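Myo-inositol phosphohydrolase (Mitsuokella multacida, PDB 4WU3) probably removes phosphate from inositol hexakisphosphate (phytate) as a phosphatase of the PTP-like phytase family, and binds inositol-(1,3,4,5)-tetrakisphosphate. Local coordinates at residues S166-Y172 with P184-Y189; P39-K43 with V180-P184. The protein carries 2 engineered substitutions. All coordinates share one frame; numbering follows the deposited sequence.

Overall arrangement
Both contacts are built on strand 180-188, and Pro184 belongs to each. Contact 1 is the pairing of the hairpin strands 168-175 and 180-188. Contact 2 lays the first modelled residues, 39-43, across the start of the second hairpin strand. Their centres are about 15 Å apart. Contact 1 is partly buried: Ile171, Val187 and Tyr189 are covered, while Val168, Ser170 and Tyr186 are exposed. Contact 2 is a surface contact with one buried residue, Ile181. Regular antiparallel bonding and a tyrosine ring hold contact 1. A single bridge with two backbone hydrogen bonds, a water and aliphatic side chains hold contact 2. Tyr172 joins them, with its CD1 3.4 Å from CG2 of Ile181.

Contact 1: residues S166-Y172 with P184-Y189; sequences STVKSIY and PVYVNY
Tyr189 lays one ring face over the backbone of Thr167. The Thr167 CA stands 4.2 Å from the ring centroid and only 8° off the ring normal, a CH-pi contact. At the ring edge lies Lys169 CB. Tyr189 CG sits between its own backbone N and carbonyl carbon (chi1 62°), which swings the ring across to residues 166-169. The ring hydroxyl lies 3.5 Å from Ser166 CB and is hydrogen-bonded to Leu163 O. Without the ring, as with an alanine here, the Thr167 backbone is likely to lose its aromatic cover and Leu163 O its hydroxyl partner.

Ile171 and Val187 share one face of the hairpin. Their side chains meet at an angle, with Ile171 CG1 3.7 Å from Val187 CG2. The other face carries Val168, Ser170, Tyr186 and Asn188. There Ser170 OG lies over a face of the Tyr186 ring. The Ser170 torsion turns OG away from its own N, and this OG also comes 3.3 Å from Pro184 CB. Val168 and Asn188 run side by side, with CG2 of the valine against ND2 of the asparagine.

Lys169 with Val187 and Ile171 with Val185 are hydrogen-bonded antiparallel pairs; Val168-Asn188 and Ser170-Tyr186 are non-hydrogen-bonded. The straightest bond runs from Ile171 N to Val185 O, at 2.7 Å and 178°. Tyr189 N adds a bond to Thr167 O, reaching it from above the carbonyl plane. A water donates to the same oxygen and accepts from Asn188 ND2.

The hairpin lies against strand 49-54. Ile171 packs on Leu50 and Ile52, and Tyr172 makes backbone hydrogen bonds to the same two residues.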
ATOM      1  N   SER A 166     -36.868 -16.326  -6.622  1.00 26.20           N
ATOM      2  CA  SER A 166     -37.593 -15.347  -5.828  1.00 22.96           C
ATOM      3  C   SER A 166     -37.936 -14.204  -6.773  1.00 19.73           C
ATOM      4  O   SER A 166     -37.302 -14.052  -7.821  1.00 19.03           O
ATOM      5  CB  SER A 166     -36.766 -14.827  -4.651  1.00 24.60           C
ATOM      6  OG  SER A 166     -36.353 -15.866  -3.783  1.00 31.62           O
ATOM      7  N   THR A 167     -38.951 -13.419  -6.423  1.00 15.62           N
ATOM      8  CA  THR A 167     -39.346 -12.269  -7.233  1.00 14.20           C
ATOM      9  C   THR A 167     -39.357 -10.986  -6.415  1.00 13.76           C
ATOM     10  O   THR A 167     -39.709  -9.921  -6.913  1.00 12.43           O
ATOM     11  CB  THR A 167     -40.739 -12.455  -7.835  1.00 15.10           C
ATOM     12  OG1 THR A 167     -41.693 -12.652  -6.782  1.00 16.06           O
ATOM     13  CG2 THR A 167     -40.751 -13.649  -8.776  1.00 16.70           C
ATOM     14  N   VAL A 168     -38.967 -11.101  -5.157  1.00 14.42           N
ATOM     15  CA  VAL A 168     -38.884  -9.955  -4.272  1.00 13.97           C
ATOM     16  C   VAL A 168     -37.834 -10.247  -3.197  1.00 12.52           C
ATOM     17  O   VAL A 168     -37.685 -11.388  -2.753  1.00 10.85           O
ATOM     18  CB  VAL A 168     -40.252  -9.651  -3.648  1.00 14.12           C
ATOM     19  CG1 VAL A 168     -40.794 -10.888  -2.948  1.00 14.61           C
ATOM     20  CG2 VAL A 168     -40.149  -8.471  -2.691  1.00 15.03           C
ATOM     21  N   LYS A 169     -37.085  -9.220  -2.820  1.00 12.01           N
ATOM     22  CA  LYS A 169     -35.994  -9.374  -1.878  1.00 14.19           C
ATOM     23  C   LYS A 169     -35.694  -8.059  -1.184  1.00 13.78           C
ATOM     24  O   LYS A 169     -35.688  -6.995  -1.808  1.00 10.82           O
ATOM     25  CB  LYS A 169     -34.729  -9.852  -2.603  1.00 19.60           C
ATOM     26  CG  LYS A 169     -33.766 -10.642  -1.740  1.00 23.74           C
ATOM     27  CD  LYS A 169     -33.350 -11.922  -2.412  1.00 31.47           C
ATOM     28  CE  LYS A 169     -32.367 -12.739  -1.598  1.00 41.93           C
ATOM     29  NZ  LYS A 169     -33.033 -13.846  -0.855  1.00 46.60           N
ATOM     30  N   SER A 170     -35.438  -8.145   0.114  1.00 14.41           N
ATOM     31  CA  SER A 170     -34.997  -7.003   0.888  1.00 16.26           C
ATOM     32  C   SER A 170     -33.541  -6.739   0.520  1.00 15.94           C
ATOM     33  O   SER A 170     -32.695  -7.605   0.700  1.00 19.65           O
ATOM     34  CB  SER A 170     -35.136  -7.289   2.388  1.00 16.26           C
ATOM     35  OG  SER A 170     -34.862  -6.131   3.157  1.00 15.43           O
ATOM     36  N   ILE A 171     -33.253  -5.562  -0.030  1.00 16.87           N
ATOM     37  CA  ILE A 171     -31.887  -5.239  -0.478  1.00 15.13           C
ATOM     38  C   ILE A 171     -31.416  -3.949   0.167  1.00 13.68           C
ATOM     39  O   ILE A 171     -32.124  -2.930   0.146  1.00 10.59           O
ATOM     40  CB  ILE A 171     -31.809  -5.020  -1.988  1.00 15.49           C
ATOM     41  CG1 ILE A 171     -32.446  -6.183  -2.748  1.00 16.97           C
ATOM     42  CG2 ILE A 171     -30.363  -4.835  -2.414  1.00 15.49           C
ATOM     43  CD1 ILE A 171     -31.543  -7.373  -2.938  1.00 18.17           C
ATOM     44  N   TYR A 172     -30.216  -3.988   0.732  1.00 13.24           N
ATOM     45  CA  TYR A 172     -29.690  -2.826   1.442  1.00 13.45           C
ATOM     46  C   TYR A 172     -29.534  -1.651   0.475  1.00 12.80           C
ATOM     47  O   TYR A 172     -29.272  -1.833  -0.717  1.00 11.61           O
ATOM     48  CB  TYR A 172     -28.345  -3.137   2.128  1.00 13.05           C
ATOM     49  CG  TYR A 172     -28.432  -4.056   3.331  1.00 12.90           C
ATOM     50  CD1 TYR A 172     -28.874  -3.593   4.561  1.00 13.18           C
ATOM     51  CD2 TYR A 172     -28.042  -5.390   3.237  1.00 13.39           C
ATOM     52  CE1 TYR A 172     -28.945  -4.433   5.661  1.00 13.75           C
ATOM     53  CE2 TYR A 172     -28.109  -6.238   4.326  1.00 14.22           C
ATOM     54  CZ  TYR A 172     -28.560  -5.755   5.535  1.00 15.13           C
ATOM     55  OH  TYR A 172     -28.621  -6.600   6.617  1.00 14.56           O
ATOM     56  N   PRO A 184     -32.534  -1.321   4.339  1.00 19.29           N
ATOM     57  CA  PRO A 184     -32.951  -1.932   3.085  1.00 20.03           C
ATOM     58  C   PRO A 184     -34.329  -1.512   2.588  1.00 19.63           C
ATOM     59  O   PRO A 184     -35.143  -1.016   3.356  1.00 20.39           O
ATOM     60  CB  PRO A 184     -32.941  -3.429   3.415  1.00 19.53           C
ATOM     61  CG  PRO A 184     -33.209  -3.494   4.875  1.00 20.67           C
ATOM     62  CD  PRO A 184     -32.574  -2.266   5.466  1.00 19.98           C
ATOM     63  N   VAL A 185     -34.563  -1.706   1.294  1.00 19.07           N
ATOM     64  CA  VAL A 185     -35.903  -1.660   0.739  1.00 21.34           C
ATOM     65  C   VAL A 185     -36.146  -2.951  -0.005  1.00 18.87           C
ATOM     66  O   VAL A 185     -35.209  -3.688  -0.299  1.00 17.25           O
ATOM     67  CB  VAL A 185     -36.125  -0.526  -0.274  1.00 23.68           C
ATOM     68  CG1 VAL A 185     -35.625   0.774   0.240  1.00 28.24           C
ATOM     69  CG2 VAL A 185     -35.402  -0.803  -1.563  1.00 28.28           C
ATOM     70  N   TYR A 186     -37.412  -3.216  -0.290  1.00 18.38           N
ATOM     71  CA  TYR A 186     -37.788  -4.377  -1.064  1.00 17.79           C
ATOM     72  C   TYR A 186     -37.733  -4.062  -2.557  1.00 16.61           C
ATOM     73  O   TYR A 186     -38.238  -3.034  -3.023  1.00 17.96           O
ATOM     74  CB  TYR A 186     -39.176  -4.852  -0.658  1.00 17.79           C
ATOM     75  CG  TYR A 186     -39.235  -5.447   0.729  1.00 17.78           C
ATOM     76  CD1 TYR A 186     -38.965  -6.786   0.926  1.00 18.52           C
ATOM     77  CD2 TYR A 186     -39.580  -4.673   1.841  1.00 18.85           C
ATOM     78  CE1 TYR A 186     -39.030  -7.352   2.184  1.00 19.59           C
ATOM     79  CE2 TYR A 186     -39.641  -5.231   3.110  1.00 19.19           C
ATOM     80  CZ  TYR A 186     -39.370  -6.574   3.270  1.00 19.54           C
ATOM     81  OH  TYR A 186     -39.421  -7.161   4.512  1.00 19.67           O
ATOM     82  N   VAL A 187     -37.090  -4.952  -3.295  1.00 14.59           N
ATOM     83  CA  VAL A 187     -36.938  -4.813  -4.729  1.00 14.02           C
ATOM     84  C   VAL A 187     -37.708  -5.934  -5.412  1.00 13.67           C
ATOM     85  O   VAL A 187     -37.528  -7.113  -5.077  1.00 12.99           O
ATOM     86  CB  VAL A 187     -35.459  -4.909  -5.114  1.00 14.28           C
ATOM     87  CG1 VAL A 187     -35.290  -4.830  -6.619  1.00 15.62           C
ATOM     88  CG2 VAL A 187     -34.671  -3.811  -4.424  1.00 15.53           C
ATOM     89  N   ASN A 188     -38.581  -5.570  -6.346  1.00 12.51           N
ATOM     90  CA  ASN A 188     -39.355  -6.559  -7.080  1.00 13.20           C
ATOM     91  C   ASN A 188     -38.696  -6.779  -8.422  1.00 13.49           C
ATOM     92  O   ASN A 188     -38.231  -5.838  -9.039  1.00 14.00           O
ATOM     93  CB  ASN A 188     -40.792  -6.092  -7.301  1.00 12.85           C
ATOM     94  CG  ASN A 188     -41.544  -5.901  -6.011  1.00 13.01           C
ATOM     95  OD1 ASN A 188     -41.604  -4.812  -5.475  1.00 14.95           O
ATOM     96  ND2 ASN A 188     -42.103  -6.956  -5.501  1.00 12.29           N
ATOM     97  N   TYR A 189     -38.660  -8.027  -8.866  1.00 12.62           N
ATOM     98  CA  TYR A 189     -37.978  -8.364 -10.097  1.00 12.71           C
ATOM     99  C   TYR A 189     -38.481  -9.701 -10.615  1.00 13.53           C
ATOM    100  O   TYR A 189     -38.966 -10.535  -9.853  1.00 15.06           O
ATOM    101  CB  TYR A 189     -36.459  -8.437  -9.855  1.00 11.57           C
ATOM    102  CG  TYR A 189     -36.019  -9.501  -8.864  1.00 11.13           C
ATOM    103  CD1 TYR A 189     -36.014  -9.249  -7.488  1.00 11.17           C
ATOM    104  CD2 TYR A 189     -35.586 -10.753  -9.298  1.00 10.37           C
ATOM    105  CE1 TYR A 189     -35.602 -10.221  -6.581  1.00 11.27           C
ATOM    106  CE2 TYR A 189     -35.179 -11.724  -8.401  1.00  9.57           C
ATOM    107  CZ  TYR A 189     -35.187 -11.458  -7.048  1.00 11.14           C
ATOM    108  OH  TYR A 189     -34.776 -12.430  -6.155  1.00 12.26           O
TER
HETATM  109  O   HOH W   1     -42.239  -9.194  -7.676  1.00 13.55           O

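Contact 2: residues P39-K43 with V180-P184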
ATOM      1  N   PRO A  39     -32.816   7.095   4.668  1.00 39.02           N
ATOM      2  CA  PRO A  39     -32.521   5.822   5.316  1.00 36.94           C
ATOM      3  C   PRO A  39     -31.437   5.977   6.365  1.00 31.16           C
ATOM      4  O   PRO A  39     -30.743   6.984   6.376  1.00 35.21           O
ATOM      5  CB  PRO A  39     -32.018   4.933   4.166  1.00 39.70           C
ATOM      6  CG  PRO A  39     -32.171   5.733   2.907  1.00 39.10           C
ATOM      7  CD  PRO A  39     -32.230   7.169   3.321  1.00 39.31           C
ATOM      8  N   ALA A  40     -31.293   4.978   7.227  1.00 28.32           N
ATOM      9  CA  ALA A  40     -30.359   5.042   8.345  1.00 26.79           C
ATOM     10  C   ALA A  40     -29.158   4.135   8.108  1.00 25.95           C
ATOM     11  O   ALA A  40     -29.268   3.109   7.443  1.00 23.05           O
ATOM     12  CB  ALA A  40     -31.063   4.638   9.631  1.00 26.01           C
ATOM     13  N   VAL A  41     -28.014   4.514   8.664  1.00 22.42           N
ATOM     14  CA  VAL A  41     -26.821   3.691   8.580  1.00 22.89           C
ATOM     15  C   VAL A  41     -27.094   2.401   9.341  1.00 23.46           C
ATOM     16  O   VAL A  41     -27.642   2.435  10.431  1.00 25.10           O
ATOM     17  CB  VAL A  41     -25.590   4.399   9.200  1.00 23.10           C
ATOM     18  CG1 VAL A  41     -24.335   3.549   9.049  1.00 23.54           C
ATOM     19  CG2 VAL A  41     -25.377   5.761   8.564  1.00 21.68           C
ATOM     20  N   VAL A  42     -26.720   1.268   8.763  1.00 23.30           N
ATOM     21  CA  VAL A  42     -26.850  -0.016   9.438  1.00 25.02           C
ATOM     22  C   VAL A  42     -25.655  -0.263  10.357  1.00 28.59           C
ATOM     23  O   VAL A  42     -24.513  -0.289   9.901  1.00 25.49           O
ATOM     24  CB  VAL A  42     -26.926  -1.155   8.409  1.00 23.58           C
ATOM     25  CG1 VAL A  42     -26.969  -2.512   9.111  1.00 24.65           C
ATOM     26  CG2 VAL A  42     -28.130  -0.949   7.503  1.00 23.64           C
ATOM     27  N   LYS A  43     -25.914  -0.470  11.645  1.00 35.20           N
ATOM     28  CA  LYS A  43     -24.831  -0.537  12.629  1.00 42.89           C
ATOM     29  C   LYS A  43     -23.888  -1.716  12.406  1.00 39.74           C
ATOM     30  O   LYS A  43     -22.688  -1.520  12.257  1.00 41.16           O
ATOM     31  CB  LYS A  43     -25.398  -0.577  14.049  1.00 56.33           C
ATOM     32  CG  LYS A  43     -26.048   0.729  14.476  1.00 72.33           C
ATOM     33  CD  LYS A  43     -26.803   0.593  15.790  1.00 85.73           C
ATOM     34  CE  LYS A  43     -27.628   1.838  16.073  1.00 88.87           C
ATOM     35  NZ  LYS A  43     -28.424   1.713  17.325  1.00 91.37           N
ATOM     36  N   VAL A 180     -21.067   3.379   2.889  1.00 20.39           N
ATOM     37  CA  VAL A 180     -21.610   2.521   3.934  1.00 19.49           C
ATOM     38  C   VAL A 180     -23.046   2.041   3.630  1.00 18.48           C
ATOM     39  O   VAL A 180     -23.834   2.700   2.939  1.00 16.19           O
ATOM     40  CB  VAL A 180     -21.584   3.200   5.322  1.00 21.18           C
ATOM     41  CG1 VAL A 180     -20.159   3.583   5.721  1.00 19.49           C
ATOM     42  CG2 VAL A 180     -22.512   4.405   5.346  1.00 23.47           C
ATOM     43  N   ILE A 181     -23.351   0.871   4.175  1.00 17.65           N
ATOM     44  CA  ILE A 181     -24.631   0.199   4.001  1.00 17.50           C
ATOM     45  C   ILE A 181     -25.761   0.931   4.730  1.00 16.96           C
ATOM     46  O   ILE A 181     -25.631   1.264   5.916  1.00 16.29           O
ATOM     47  CB  ILE A 181     -24.530  -1.239   4.549  1.00 16.64           C
ATOM     48  CG1 ILE A 181     -23.665  -2.103   3.625  1.00 16.98           C
ATOM     49  CG2 ILE A 181     -25.911  -1.852   4.718  1.00 18.19           C
ATOM     50  CD1 ILE A 181     -24.286  -2.344   2.265  1.00 17.54           C
ATOM     51  N   LEU A 182     -26.865   1.168   4.021  1.00 14.00           N
ATOM     52  CA  LEU A 182     -28.032   1.821   4.604  1.00 14.06           C
ATOM     53  C   LEU A 182     -29.217   0.857   4.675  1.00 15.18           C
ATOM     54  O   LEU A 182     -29.234  -0.167   3.992  1.00 13.88           O
ATOM     55  CB  LEU A 182     -28.420   3.053   3.780  1.00 14.63           C
ATOM     56  CG  LEU A 182     -27.345   4.117   3.536  1.00 13.08           C
ATOM     57  CD1 LEU A 182     -27.910   5.205   2.655  1.00 13.45           C
ATOM     58  CD2 LEU A 182     -26.844   4.720   4.838  1.00 13.28           C
ATOM     59  N   SER A 183     -30.214   1.195   5.492  1.00 16.93           N
ATOM     60  CA  SER A 183     -31.367   0.314   5.710  1.00 19.10           C
ATOM     61  C   SER A 183     -32.060  -0.076   4.404  1.00 19.34           C
ATOM     62  O   SER A 183     -32.166   0.721   3.472  1.00 19.07           O
ATOM     63  CB  SER A 183     -32.367   0.936   6.693  1.00 20.17           C
ATOM     64  OG  SER A 183     -32.932   2.123   6.178  1.00 20.98           O
ATOM     65  N   PRO A 184     -32.534  -1.321   4.339  1.00 19.29           N
ATOM     66  CA  PRO A 184     -32.951  -1.932   3.085  1.00 20.03           C
ATOM     67  C   PRO A 184     -34.329  -1.512   2.588  1.00 19.63           C
ATOM     68  O   PRO A 184     -35.143  -1.016   3.356  1.00 20.39           O
ATOM     69  CB  PRO A 184     -32.941  -3.429   3.415  1.00 19.53           C
ATOM     70  CG  PRO A 184     -33.209  -3.494   4.875  1.00 20.67           C
ATOM     71  CD  PRO A 184     -32.574  -2.266   5.466  1.00 19.98           C
TER
HETATM   72  O   HOH W   2     -23.147   0.266   7.601  1.00 22.17           O
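Backbone hydrogen bonds carry the meeting of Ala40 and Val42 with Ile181 and Ser183. Val42 N gives an almost straight bond to Ile181 O, 3.0 Å long at 177°. Ser183 N donates to Ala40 O at 2.9 Å. These two bonds flank Val41 and Leu182, the one bridged pair. The Ser183 hydroxyl adds a weak bond: Ala40 N reaches OG at 3.5 Å. With chi1 at 64°, OG sits between its own N and carbonyl carbon, where it also meets Pro39 CB at 3.6 Å.

One water ties the two backbones together. It donates to Val42 O and, over a longer 3.2 Å, to Ile181 O. Ile181 O therefore receives both the Val42 N-H and this water.

The apolar contacts divide around the bridge. Val42 CG2 touches Ile181 CG2 at 3.7 Å and also lies close to the Leu182 carbonyl carbon. Val41 meets Leu182 at a slant, through CG2 and CD2 at 4.1 Å. Val41 CG1 reaches Val180 CG2, and Pro39 CB lies beside Leu182 CB.

The touching parts, 39-42 and 180-183, run 112° apart, so the loop crosses the strand and pairs with it at a single bridge. This is an isolated beta-bridge, here between an N-terminal loop and the first part of the second strand of a beta hairpin.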